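Side-chain contacts in putative lipoprotein (Bacteroides fragilis, PDB 3QNK), which probably serves as a SusD-family outer-membrane lipoprotein that helps capture glycans for import: residues R269-L274 against K351-L356; Q39-R42 against V47-Q50. All coordinates share one frame; numbering follows the deposited sequence.

Interaction 1 of 2, residues R269-L274 against K351-L356; sequences RGWGGL and KGDGSL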
loop_
_atom_site.group_PDB
_atom_site.type_symbol
_atom_site.label_atom_id
_atom_site.label_comp_id
_atom_site.label_asym_id
_atom_site.label_seq_id
_atom_site.Cartn_x
_atom_site.Cartn_y
_atom_site.Cartn_z
ATOM N N ARG B 269 23.519 1.182 -14.815
ATOM C CA ARG B 269 22.395 1.728 -14.071
ATOM C C ARG B 269 21.091 0.964 -14.359
ATOM O O ARG B 269 20.275 0.829 -13.449
ATOM C CB ARG B 269 22.225 3.229 -14.382
ATOM C CG ARG B 269 21.457 4.002 -13.313
ATOM C CD ARG B 269 22.300 5.088 -12.710
ATOM N NE ARG B 269 21.732 5.541 -11.441
ATOM C CZ ARG B 269 21.052 6.669 -11.271
ATOM N NH1 ARG B 269 20.848 7.492 -12.289
ATOM N NH2 ARG B 269 20.570 6.984 -10.078
ATOM N N GLY B 270 20.922 0.455 -15.585
ATOM C CA GLY B 270 19.740 -0.313 -15.997
ATOM C C GLY B 270 19.549 -1.642 -15.269
ATOM O O GLY B 270 20.494 -2.159 -14.653
ATOM N N TRP B 271 18.309 -2.190 -15.304
ATOM C CA TRP B 271 17.952 -3.460 -14.668
ATOM C C TRP B 271 17.504 -4.516 -15.692
ATOM O O TRP B 271 17.131 -5.621 -15.313
ATOM C CB TRP B 271 16.861 -3.284 -13.577
ATOM C CG TRP B 271 17.139 -2.221 -12.551
ATOM C CD1 TRP B 271 16.493 -1.025 -12.417
ATOM C CD2 TRP B 271 18.157 -2.240 -11.547
ATOM N NE1 TRP B 271 17.056 -0.288 -11.397
ATOM C CE2 TRP B 271 18.081 -1.009 -10.843
ATOM C CE3 TRP B 271 19.159 -3.163 -11.189
ATOM C CZ2 TRP B 271 18.951 -0.691 -9.787
ATOM C CZ3 TRP B 271 20.015 -2.850 -10.137
ATOM C CH2 TRP B 271 19.899 -1.634 -9.440
ATOM N N GLY B 272 17.589 -4.211 -16.970
ATOM C CA GLY B 272 17.225 -5.156 -18.029
ATOM C C GLY B 272 15.738 -5.205 -18.286
ATOM O O GLY B 272 15.298 -4.923 -19.398
ATOM N N GLY B 273 14.978 -5.529 -17.238
ATOM C CA GLY B 273 13.528 -5.595 -17.245
ATOM C C GLY B 273 12.997 -6.585 -18.232
ATOM O O GLY B 273 13.398 -7.749 -18.205
ATOM N N LEU B 274 12.123 -6.120 -19.127
ATOM C CA LEU B 274 11.482 -6.956 -20.147
ATOM C C LEU B 274 12.518 -7.626 -21.035
ATOM O O LEU B 274 13.497 -6.994 -21.428
ATOM C CB LEU B 274 10.526 -6.108 -21.007
ATOM C CG LEU B 274 9.325 -5.497 -20.306
ATOM C CD1 LEU B 274 8.883 -4.250 -21.006
ATOM C CD2 LEU B 274 8.213 -6.466 -20.200
ATOM N N LYS B 351 25.255 -12.666 -16.402
ATOM C CA LYS B 351 25.465 -11.508 -15.554
ATOM C C LYS B 351 24.131 -11.089 -14.926
ATOM O O LYS B 351 23.068 -11.259 -15.534
ATOM C CB LYS B 351 26.092 -10.340 -16.335
ATOM C CG LYS B 351 27.428 -10.616 -16.998
ATOM C CD LYS B 351 28.056 -9.315 -17.432
ATOM C CE LYS B 351 29.237 -9.524 -18.329
ATOM N NZ LYS B 351 29.763 -8.218 -18.816
ATOM N N GLY B 352 24.215 -10.536 -13.713
ATOM C CA GLY B 352 23.068 -10.056 -12.957
ATOM C C GLY B 352 22.366 -8.923 -13.664
ATOM O O GLY B 352 23.011 -7.964 -14.077
ATOM N N ASP B 353 21.052 -9.061 -13.858
ATOM C CA ASP B 353 20.170 -8.108 -14.540
ATOM C C ASP B 353 20.499 -7.974 -16.064
ATOM O O ASP B 353 19.997 -7.070 -16.728
ATOM C CB ASP B 353 20.132 -6.737 -13.834
ATOM C CG ASP B 353 19.863 -6.831 -12.353
ATOM O OD1 ASP B 353 18.912 -7.583 -11.958
ATOM O OD2 ASP B 353 20.581 -6.152 -11.579
ATOM N N GLY B 354 21.285 -8.901 -16.606
ATOM C CA GLY B 354 21.528 -8.975 -18.040
ATOM C C GLY B 354 20.341 -9.688 -18.665
ATOM O O GLY B 354 19.613 -10.412 -17.977
ATOM N N SER B 355 20.100 -9.488 -19.945
ATOM C CA SER B 355 18.932 -10.120 -20.586
ATOM C C SER B 355 19.099 -11.666 -20.658
ATOM O O SER B 355 20.144 -12.186 -21.085
ATOM C CB SER B 355 18.690 -9.526 -21.965
ATOM O OG SER B 355 17.827 -10.346 -22.725
ATOM N N LEU B 356 18.070 -12.381 -20.205
ATOM C CA LEU B 356 18.073 -13.837 -20.216
ATOM C C LEU B 356 17.651 -14.379 -21.579
ATOM O O LEU B 356 17.964 -15.537 -21.907
ATOM C CB LEU B 356 17.154 -14.374 -19.124
ATOM C CG LEU B 356 17.526 -13.960 -17.698
ATOM C CD1 LEU B 356 16.399 -14.277 -16.747
ATOM C CD2 LEU B 356 18.872 -14.563 -17.254
#
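D353 is the third residue of a type II beta turn, K351 to G354, and meets W271 in the facing loop. The turn is closed by G354 N to K351 O, 3.1 Å. The positive phi of D353, 66°, fits this place in the turn. The D353 side chain runs beside that of W271 and points the same way. Its OD2 comes to the edge of the six-membered ring, near the ring plane, 3.3 Å from W271 CE3. The carboxylate stands almost perpendicular to the indole, at 88°. Behind it, D353 CB packs against W271 O at 3.5 Å. D353 O also lies 3.6 Å from G272 CA, where the lack of a side chain lets the two backbones come together. The indole itself rests on V255 and C256 of helix 253-257.

No hydrogen bond spans the two segments. Q50 NE2 provides a polar link from outside, since it bonds both D353 OD1 and W271 O. D353 O has its own partner in T260 OG1. The negative oxygen thus meets C-H groups at the indole edge, an approach that is probably mildly favourable electrostatically, while the polar bonds of D353 go to Q50, in an early loop, and to T260, in the same loop as W271.

Interaction 2 of 2, residues Q39-R42 against V47-Q50; sequences QENR and VSAQ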
loop_
_atom_site.group_PDB
_atom_site.type_symbol
_atom_site.label_atom_id
_atom_site.label_comp_id
_atom_site.label_asym_id
_atom_site.label_seq_id
_atom_site.Cartn_x
_atom_site.Cartn_y
_atom_site.Cartn_z
ATOM N N GLN B 39 2.605 -7.887 -15.757
ATOM C CA GLN B 39 1.623 -8.607 -16.591
ATOM C C GLN B 39 2.225 -9.037 -17.947
ATOM O O GLN B 39 1.937 -10.149 -18.385
ATOM C CB GLN B 39 0.357 -7.757 -16.822
ATOM C CG GLN B 39 -0.429 -7.488 -15.547
ATOM C CD GLN B 39 -1.073 -8.727 -15.005
ATOM O OE1 GLN B 39 -0.418 -9.700 -14.577
ATOM N NE2 GLN B 39 -2.379 -8.690 -14.998
ATOM N N GLU B 40 3.072 -8.172 -18.591
ATOM C CA GLU B 40 3.728 -8.502 -19.860
ATOM C C GLU B 40 4.742 -9.636 -19.664
ATOM O O GLU B 40 4.882 -10.495 -20.536
ATOM C CB GLU B 40 4.417 -7.277 -20.478
ATOM C CG GLU B 40 4.666 -7.420 -21.972
ATOM C CD GLU B 40 3.516 -7.177 -22.940
ATOM O OE1 GLU B 40 2.362 -6.950 -22.502
ATOM O OE2 GLU B 40 3.788 -7.236 -24.162
ATOM N N ASN B 41 5.428 -9.639 -18.490
ATOM C CA ASN B 41 6.396 -10.648 -18.097
ATOM C C ASN B 41 5.671 -11.923 -17.652
ATOM O O ASN B 41 6.318 -12.923 -17.283
ATOM C CB ASN B 41 7.277 -10.089 -16.984
ATOM C CG ASN B 41 8.293 -9.108 -17.456
ATOM O OD1 ASN B 41 9.163 -9.427 -18.269
ATOM N ND2 ASN B 41 8.219 -7.888 -16.944
ATOM N N ARG B 42 4.312 -11.869 -17.638
ATOM C CA ARG B 42 3.474 -13.032 -17.300
ATOM C C ARG B 42 2.763 -13.469 -18.573
ATOM O O ARG B 42 1.732 -14.114 -18.512
ATOM C CB ARG B 42 2.520 -12.770 -16.101
ATOM C CG ARG B 42 3.330 -12.450 -14.852
ATOM C CD ARG B 42 2.584 -12.443 -13.566
ATOM N NE ARG B 42 2.043 -11.126 -13.267
ATOM C CZ ARG B 42 2.325 -10.391 -12.191
ATOM N NH1 ARG B 42 3.135 -10.857 -11.251
ATOM N NH2 ARG B 42 1.774 -9.194 -12.036
ATOM N N VAL B 47 10.280 -12.703 -20.977
ATOM C CA VAL B 47 10.880 -13.416 -19.851
ATOM C C VAL B 47 11.727 -12.349 -19.147
ATOM O O VAL B 47 12.710 -11.876 -19.727
ATOM C CB VAL B 47 11.700 -14.686 -20.234
ATOM C CG1 VAL B 47 12.401 -15.282 -19.011
ATOM C CG2 VAL B 47 10.841 -15.740 -20.949
ATOM N N SER B 48 11.309 -11.915 -17.951
ATOM C CA SER B 48 12.001 -10.852 -17.194
ATOM C C SER B 48 13.476 -11.156 -16.914
ATOM O O SER B 48 13.833 -12.287 -16.582
ATOM C CB SER B 48 11.303 -10.603 -15.856
ATOM O OG SER B 48 11.881 -9.549 -15.104
ATOM N N ALA B 49 14.318 -10.115 -16.978
ATOM C CA ALA B 49 15.722 -10.190 -16.588
ATOM C C ALA B 49 15.809 -10.523 -15.075
ATOM O O ALA B 49 16.905 -10.849 -14.575
ATOM C CB ALA B 49 16.409 -8.864 -16.880
ATOM N N GLN B 50 14.629 -10.454 -14.364
ATOM C CA GLN B 50 14.470 -10.759 -12.940
ATOM C C GLN B 50 13.777 -12.104 -12.718
ATOM O O GLN B 50 13.336 -12.374 -11.598
ATOM C CB GLN B 50 13.694 -9.663 -12.202
ATOM C CG GLN B 50 14.503 -8.414 -11.923
ATOM C CD GLN B 50 14.740 -7.566 -13.149
ATOM O OE1 GLN B 50 13.801 -7.144 -13.886
ATOM N NE2 GLN B 50 16.014 -7.314 -13.392
#
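The amide of N41 lies flat against S48, whose CB sits over one amide face, 3.7 Å from N41 CG. L274 CD2 lies on the other side of the amide plane, 3.6 Å from N41 ND2. At the oxygen end, N41 OD1 accepts a hydrogen bond from S46 OG. At the nitrogen end, N41 ND2 makes a weak one to Q37 O. N41 CG is anti to its carbonyl carbon (chi1 -75°), and this brings the amide to the 47-50 segment.

N41 OD1 is also 3.3 Å from S48 N, but the angle is poor and the pair is not a hydrogen bond. The meeting with S48 is therefore van der Waals contact, and F59 touches both side chains.

Two more flat groups meet within 39-42. R42 NE donates to Q39 OE1 at 3.1 Å. The donor lies in the carbonyl plane of Q39, and the oxygen is only 13° out of the guanidinium plane. R42 NH2 adds a weak bond to Q39 OE1 and forms a salt bridge with D74. These partners probably hold the guanidinium in its orientation.

Both segments belong to the loop between helices 17-29 and 55-58, and the residues that touch, N41, V47 and S48, are buried. Q39 and R42 touch F454, and E40 touches R453, on helix 453-460. V47 packs against T486 and D487 of strand 480-488.

Overall arrangement
From the N terminus, interaction 2 comes first. It closes a short turn of the loop between helices 17-29 and 55-58, with four residues between its segments. Interaction 1 follows much later and closes a long excursion, from the loop before helix 278-283 to the loop before strand 360-361. The two are in series and neither nest nor cross. The centres of interaction 1 and interaction 2 are about 11 Å apart, and the two contacts touch. A49 N lies 2.8 Å from G273 O, a probable hydrogen bond. L356 CD1 packs on S48 O at 3.3 Å. Together they join an early loop to two loops of the SusD family region, on one side of the chain's centre.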